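Local coordinates for protein cytochrome c, putative (Shewanella oneidensis, PDB 1SP3) that carries eight c-type hemes and probably acts as a respiratory oxidoreductase, reducing tetrathionate, at residues A[240-253]-A[327-339]. Sequence-based numbering, arbitrary orientation.
Sequences FAKNEPTKMQWDWS and YPFKVHTGKQIYD
Strands 246-251 and 325-339 are neighbours in the mixed sheet, in parallel pairing from Gln249 with Thr333 to Asp251 with Lys335, their N-to-C directions only 10° apart. Four backbone bonds step along the pair: Thr333 N to Met248 O, Trp250 N to Thr333 O (3.0 Å), Lys335 N to Trp250 O and Trp252 N to Lys335 O. Ahead of this ladder, Lys330 sends its aliphatic chain across the Phe240 side chain at about a right angle; Lys330 CD lies 3.6 Å from Phe240 CE1. With Lys330 CG turned opposite its own backbone N (chi1 166°), the chain stays extended as far as CE, which passes 3.9 Å from Met248 SD. The bend at chi4 carries Lys330 NZ past Thr246 CG2 to Lys247 O (3.1 Å), met in the carbonyl plane; Lys153 O is a second acceptor. An alanine at Lys330 would probably leave the carbonyls of Lys247 and Lys153 without this shared donor and open a gap beside Phe240 and the sulfur of Met248. The His332 ring tucks against the 247-250 backbone, His332 CE1 3.6 Å from Trp250 CB, while its ND1 bonds to Asn62 OD1 and the side chain touches Trp396, a heme-binding residue. Trp250 NE1 sits 3.4 Å above the centre of the Trp252 ring; the two indole NE1 groups bond to Lys275 O and Phe63 O. On the other face of the sheet, Lys335 runs alongside Asp251, and Lys335 NZ makes a weak bond to Ser253 OG (3.4 Å). Asp251 OD1 accepts from Ser253 N, closing an Asx turn. Met248 and Gln249 both face Val279, a classic beta bulge. Strand 246-251, antiparallel to 276-281 on its other edge, thus joins long strand 325-339 through a short parallel ladder, as in a mixed beta-sheet.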
loop_
_atom_site.group_PDB
_atom_site.type_symbol
_atom_site.label_atom_id
_atom_site.label_comp_id
_atom_site.label_asym_id
_atom_site.label_seq_id
_atom_site.Cartn_x
_atom_site.Cartn_y
_atom_site.Cartn_z
ATOM N N PHE A 240 -8.741 -4.042 -11.765
ATOM C CA PHE A 240 -8.536 -4.426 -10.395
ATOM C C PHE A 240 -9.858 -4.322 -9.576
ATOM O O PHE A 240 -10.932 -3.951 -10.108
ATOM C CB PHE A 240 -7.389 -3.596 -9.848
ATOM C CG PHE A 240 -7.710 -2.145 -9.700
ATOM C CD1 PHE A 240 -8.255 -1.673 -8.530
ATOM C CD2 PHE A 240 -7.381 -1.229 -10.698
ATOM C CE1 PHE A 240 -8.511 -0.311 -8.373
ATOM C CE2 PHE A 240 -7.660 0.123 -10.572
ATOM C CZ PHE A 240 -8.200 0.595 -9.435
ATOM N N ALA A 241 -9.795 -4.631 -8.279
ATOM C CA ALA A 241 -11.012 -4.748 -7.453
ATOM C C ALA A 241 -12.036 -5.619 -8.223
ATOM O O ALA A 241 -13.176 -5.277 -8.403
ATOM C CB ALA A 241 -11.614 -3.349 -7.136
ATOM N N LYS A 242 -11.571 -6.723 -8.745
ATOM C CA LYS A 242 -12.411 -7.595 -9.535
ATOM C C LYS A 242 -13.539 -8.201 -8.735
ATOM O O LYS A 242 -14.596 -8.443 -9.292
ATOM C CB LYS A 242 -11.535 -8.696 -10.087
ATOM C CG LYS A 242 -10.736 -8.352 -11.296
ATOM C CD LYS A 242 -9.728 -9.534 -11.568
ATOM C CE LYS A 242 -8.936 -9.243 -12.795
ATOM N NZ LYS A 242 -8.021 -10.358 -13.192
ATOM N N ASN A 243 -13.329 -8.490 -7.443
ATOM C CA ASN A 243 -14.265 -9.344 -6.686
ATOM C C ASN A 243 -15.052 -8.610 -5.606
ATOM O O ASN A 243 -16.058 -9.121 -5.134
ATOM C CB ASN A 243 -13.556 -10.557 -6.083
ATOM C CG ASN A 243 -12.943 -11.440 -7.163
ATOM O OD1 ASN A 243 -13.556 -11.671 -8.213
ATOM N ND2 ASN A 243 -11.708 -11.849 -6.961
ATOM N N GLU A 244 -14.578 -7.416 -5.263
ATOM C CA GLU A 244 -14.966 -6.681 -4.059
ATOM C C GLU A 244 -14.686 -5.150 -4.321
ATOM O O GLU A 244 -13.600 -4.825 -4.755
ATOM C CB GLU A 244 -14.010 -7.163 -2.989
ATOM C CG GLU A 244 -14.408 -6.962 -1.543
ATOM C CD GLU A 244 -13.944 -8.151 -0.719
ATOM O OE1 GLU A 244 -12.687 -8.429 -0.713
ATOM O OE2 GLU A 244 -14.840 -8.838 -0.127
ATOM N N PRO A 245 -15.604 -4.247 -3.923
ATOM C CA PRO A 245 -15.433 -2.787 -4.088
ATOM C C PRO A 245 -14.202 -2.279 -3.359
ATOM O O PRO A 245 -13.947 -2.819 -2.305
ATOM C CB PRO A 245 -16.713 -2.195 -3.424
ATOM C CG PRO A 245 -17.716 -3.333 -3.471
ATOM C CD PRO A 245 -16.881 -4.585 -3.244
ATOM N N THR A 246 -13.493 -1.284 -3.924
ATOM C CA THR A 246 -12.441 -0.522 -3.256
ATOM C C THR A 246 -12.903 0.874 -3.124
ATOM O O THR A 246 -13.729 1.386 -3.959
ATOM C CB THR A 246 -11.195 -0.223 -4.130
ATOM O OG1 THR A 246 -11.469 -0.419 -5.536
ATOM C CG2 THR A 246 -10.102 -0.926 -3.739
ATOM N N LYS A 247 -12.270 1.557 -2.181
ATOM C CA LYS A 247 -12.588 2.965 -1.984
ATOM C C LYS A 247 -11.878 3.791 -3.057
ATOM O O LYS A 247 -10.679 3.626 -3.258
ATOM C CB LYS A 247 -12.161 3.346 -0.602
ATOM C CG LYS A 247 -12.667 4.702 -0.131
ATOM C CD LYS A 247 -12.287 4.908 1.351
ATOM C CE LYS A 247 -13.057 3.946 2.229
ATOM N NZ LYS A 247 -12.589 4.128 3.668
ATOM N N MET A 248 -12.627 4.632 -3.738
ATOM C CA MET A 248 -12.082 5.501 -4.754
ATOM C C MET A 248 -11.997 6.959 -4.270
ATOM O O MET A 248 -11.122 7.708 -4.720
ATOM C CB MET A 248 -12.891 5.396 -6.064
ATOM C CG MET A 248 -12.837 3.922 -6.676
ATOM S SD MET A 248 -11.144 3.350 -7.233
ATOM C CE MET A 248 -10.657 4.547 -8.593
ATOM N N GLN A 249 -12.846 7.354 -3.344
ATOM C CA GLN A 249 -12.798 8.752 -2.791
ATOM C C GLN A 249 -13.080 8.728 -1.323
ATOM O O GLN A 249 -13.882 7.945 -0.890
ATOM C CB GLN A 249 -13.846 9.654 -3.408
ATOM C CG GLN A 249 -13.922 9.497 -4.944
ATOM C CD GLN A 249 -14.902 10.434 -5.591
ATOM O OE1 GLN A 249 -15.512 10.072 -6.618
ATOM N NE2 GLN A 249 -15.099 11.616 -4.987
ATOM N N TRP A 250 -12.397 9.597 -0.585
ATOM C CA TRP A 250 -12.595 9.798 0.853
ATOM C C TRP A 250 -12.536 11.336 1.100
ATOM O O TRP A 250 -11.444 11.948 1.172
ATOM C CB TRP A 250 -11.483 9.112 1.658
ATOM C CG TRP A 250 -11.719 9.032 3.132
ATOM C CD1 TRP A 250 -12.432 9.931 3.953
ATOM C CD2 TRP A 250 -11.192 8.019 4.013
ATOM N NE1 TRP A 250 -12.341 9.504 5.257
ATOM C CE2 TRP A 250 -11.598 8.339 5.315
ATOM C CE3 TRP A 250 -10.396 6.888 3.814
ATOM C CZ2 TRP A 250 -11.273 7.557 6.405
ATOM C CZ3 TRP A 250 -10.085 6.094 4.890
ATOM C CH2 TRP A 250 -10.506 6.437 6.177
ATOM N N ASP A 251 -13.733 11.905 1.306
ATOM C CA ASP A 251 -13.925 13.279 1.687
ATOM C C ASP A 251 -14.133 13.386 3.200
ATOM O O ASP A 251 -15.264 13.107 3.745
ATOM C CB ASP A 251 -15.171 13.800 0.947
ATOM C CG ASP A 251 -15.387 15.299 1.135
ATOM O OD1 ASP A 251 -14.681 15.934 1.972
ATOM O OD2 ASP A 251 -16.226 15.910 0.423
ATOM N N TRP A 252 -13.067 13.783 3.877
ATOM C CA TRP A 252 -13.057 13.982 5.340
ATOM C C TRP A 252 -13.834 15.266 5.755
ATOM O O TRP A 252 -14.205 15.411 6.878
ATOM C CB TRP A 252 -11.621 14.152 5.840
ATOM C CG TRP A 252 -10.808 12.898 6.090
ATOM C CD1 TRP A 252 -9.851 12.361 5.265
ATOM C CD2 TRP A 252 -10.858 12.046 7.251
ATOM N NE1 TRP A 252 -9.312 11.239 5.844
ATOM C CE2 TRP A 252 -9.916 11.022 7.061
ATOM C CE3 TRP A 252 -11.594 12.068 8.456
ATOM C CZ2 TRP A 252 -9.668 10.008 8.043
ATOM C CZ3 TRP A 252 -11.401 11.045 9.373
ATOM C CH2 TRP A 252 -10.421 10.049 9.184
ATOM N N SER A 253 -14.064 16.192 4.836
ATOM C CA SER A 253 -14.640 17.498 5.173
ATOM C C SER A 253 -16.032 17.415 5.726
ATOM O O SER A 253 -16.423 18.212 6.576
ATOM C CB SER A 253 -14.606 18.454 3.955
ATOM O OG SER A 253 -15.499 17.976 2.953
ATOM N N TYR A 327 2.434 2.687 -17.431
ATOM C CA TYR A 327 2.083 1.684 -16.405
ATOM C C TYR A 327 0.684 2.011 -15.892
ATOM O O TYR A 327 0.246 3.183 -15.988
ATOM C CB TYR A 327 3.008 1.836 -15.196
ATOM C CG TYR A 327 4.344 1.046 -15.294
ATOM C CD1 TYR A 327 5.452 1.590 -16.023
ATOM C CD2 TYR A 327 4.511 -0.200 -14.623
ATOM C CE1 TYR A 327 6.647 0.931 -16.112
ATOM C CE2 TYR A 327 5.783 -0.943 -14.702
ATOM C CZ TYR A 327 6.835 -0.329 -15.433
ATOM O OH TYR A 327 8.016 -0.960 -15.640
ATOM N N PRO A 328 0.039 1.033 -15.234
ATOM C CA PRO A 328 -1.296 1.196 -14.676
ATOM C C PRO A 328 -1.256 1.481 -13.187
ATOM O O PRO A 328 -0.437 0.939 -12.425
ATOM C CB PRO A 328 -1.906 -0.207 -14.843
ATOM C CG PRO A 328 -0.748 -1.115 -14.634
ATOM C CD PRO A 328 0.521 -0.367 -15.042
ATOM N N PHE A 329 -2.224 2.274 -12.769
ATOM C CA PHE A 329 -2.221 2.786 -11.438
ATOM C C PHE A 329 -3.639 2.853 -10.868
ATOM O O PHE A 329 -4.614 3.150 -11.586
ATOM C CB PHE A 329 -1.671 4.226 -11.442
ATOM C CG PHE A 329 -0.207 4.303 -11.661
ATOM C CD1 PHE A 329 0.317 4.399 -12.973
ATOM C CD2 PHE A 329 0.667 4.246 -10.572
ATOM C CE1 PHE A 329 1.641 4.505 -13.173
ATOM C CE2 PHE A 329 2.041 4.309 -10.768
ATOM C CZ PHE A 329 2.515 4.427 -12.096
ATOM N N LYS A 330 -3.720 2.639 -9.578
ATOM C CA LYS A 330 -4.911 2.971 -8.861
ATOM C C LYS A 330 -4.764 4.377 -8.254
ATOM O O LYS A 330 -3.683 4.759 -7.692
ATOM C CB LYS A 330 -5.241 1.950 -7.769
ATOM C CG LYS A 330 -6.312 2.545 -6.817
ATOM C CD LYS A 330 -6.853 1.577 -5.834
ATOM C CE LYS A 330 -8.109 2.266 -5.125
ATOM N NZ LYS A 330 -7.988 2.120 -3.673
ATOM N N VAL A 331 -5.816 5.171 -8.413
ATOM C CA VAL A 331 -5.738 6.573 -8.005
ATOM C C VAL A 331 -6.877 6.849 -7.019
ATOM O O VAL A 331 -8.036 6.578 -7.318
ATOM C CB VAL A 331 -5.902 7.513 -9.208
ATOM C CG1 VAL A 331 -5.972 9.011 -8.751
ATOM C CG2 VAL A 331 -4.753 7.248 -10.289
ATOM N N HIS A 332 -6.560 7.276 -5.833
ATOM C CA HIS A 332 -7.595 7.522 -4.827
ATOM C C HIS A 332 -7.679 9.072 -4.618
ATOM O O HIS A 332 -6.624 9.701 -4.581
ATOM C CB HIS A 332 -7.192 6.839 -3.543
ATOM C CG HIS A 332 -8.161 7.072 -2.424
ATOM N ND1 HIS A 332 -7.828 7.768 -1.287
ATOM C CD2 HIS A 332 -9.442 6.654 -2.248
ATOM C CE1 HIS A 332 -8.850 7.756 -0.445
ATOM N NE2 HIS A 332 -9.850 7.102 -1.015
ATOM N N THR A 333 -8.896 9.674 -4.615
ATOM C CA THR A 333 -9.003 11.103 -4.397
ATOM C C THR A 333 -9.733 11.403 -3.101
ATOM O O THR A 333 -10.304 10.524 -2.508
ATOM C CB THR A 333 -9.638 11.828 -5.552
ATOM O OG1 THR A 333 -10.936 11.347 -5.739
ATOM C CG2 THR A 333 -8.949 11.450 -6.925
ATOM N N GLY A 334 -9.631 12.612 -2.622
ATOM C CA GLY A 334 -10.227 12.917 -1.340
ATOM C C GLY A 334 -10.058 14.349 -1.013
ATOM O O GLY A 334 -9.600 15.110 -1.885
ATOM N N LYS A 335 -10.539 14.694 0.178
ATOM C CA LYS A 335 -10.245 15.964 0.864
ATOM C C LYS A 335 -9.843 15.682 2.270
ATOM O O LYS A 335 -10.423 14.818 2.942
ATOM C CB LYS A 335 -11.457 16.871 0.950
ATOM C CG LYS A 335 -11.986 17.380 -0.429
ATOM C CD LYS A 335 -12.556 18.763 -0.345
ATOM C CE LYS A 335 -14.015 18.737 -0.392
ATOM N NZ LYS A 335 -14.569 19.969 0.313
ATOM N N GLN A 336 -8.873 16.440 2.747
ATOM C CA GLN A 336 -8.358 16.201 4.095
ATOM C C GLN A 336 -7.823 17.466 4.739
ATOM O O GLN A 336 -7.671 18.518 4.107
ATOM C CB GLN A 336 -7.313 15.095 4.035
ATOM C CG GLN A 336 -5.951 15.569 3.519
ATOM C CD GLN A 336 -5.057 14.354 3.205
ATOM O OE1 GLN A 336 -5.270 13.592 2.231
ATOM N NE2 GLN A 336 -4.071 14.195 4.001
ATOM N N ILE A 337 -7.540 17.365 6.012
ATOM C CA ILE A 337 -7.364 18.542 6.842
ATOM C C ILE A 337 -5.977 19.168 6.719
ATOM O O ILE A 337 -4.968 18.489 6.681
ATOM C CB ILE A 337 -7.672 18.169 8.327
ATOM C CG1 ILE A 337 -7.632 19.443 9.240
ATOM C CG2 ILE A 337 -6.723 17.031 8.851
ATOM C CD1 ILE A 337 -8.086 19.204 10.742
ATOM N N TYR A 338 -5.966 20.503 6.605
ATOM C CA TYR A 338 -4.770 21.271 6.471
ATOM C C TYR A 338 -4.799 22.525 7.393
ATOM O O TYR A 338 -5.837 23.040 7.754
ATOM C CB TYR A 338 -4.451 21.611 4.970
ATOM C CG TYR A 338 -5.124 22.844 4.410
ATOM C CD1 TYR A 338 -4.490 24.096 4.411
ATOM C CD2 TYR A 338 -6.402 22.749 3.860
ATOM C CE1 TYR A 338 -5.156 25.265 3.868
ATOM C CE2 TYR A 338 -7.054 23.868 3.331
ATOM C CZ TYR A 338 -6.445 25.106 3.346
ATOM O OH TYR A 338 -7.158 26.167 2.787
ATOM N N ASP A 339 -3.629 22.963 7.785
ATOM C CA ASP A 339 -3.465 24.182 8.595
ATOM C C ASP A 339 -3.662 25.427 7.720
ATOM O O ASP A 339 -2.860 25.704 6.821
ATOM C CB ASP A 339 -2.060 24.179 9.152
ATOM C CG ASP A 339 -1.851 25.253 10.192
ATOM O OD1 ASP A 339 -1.953 26.485 9.840
ATOM O OD2 ASP A 339 -1.535 24.924 11.353
HETATM O O HOH W 1 -10.854 8.195 -7.986
#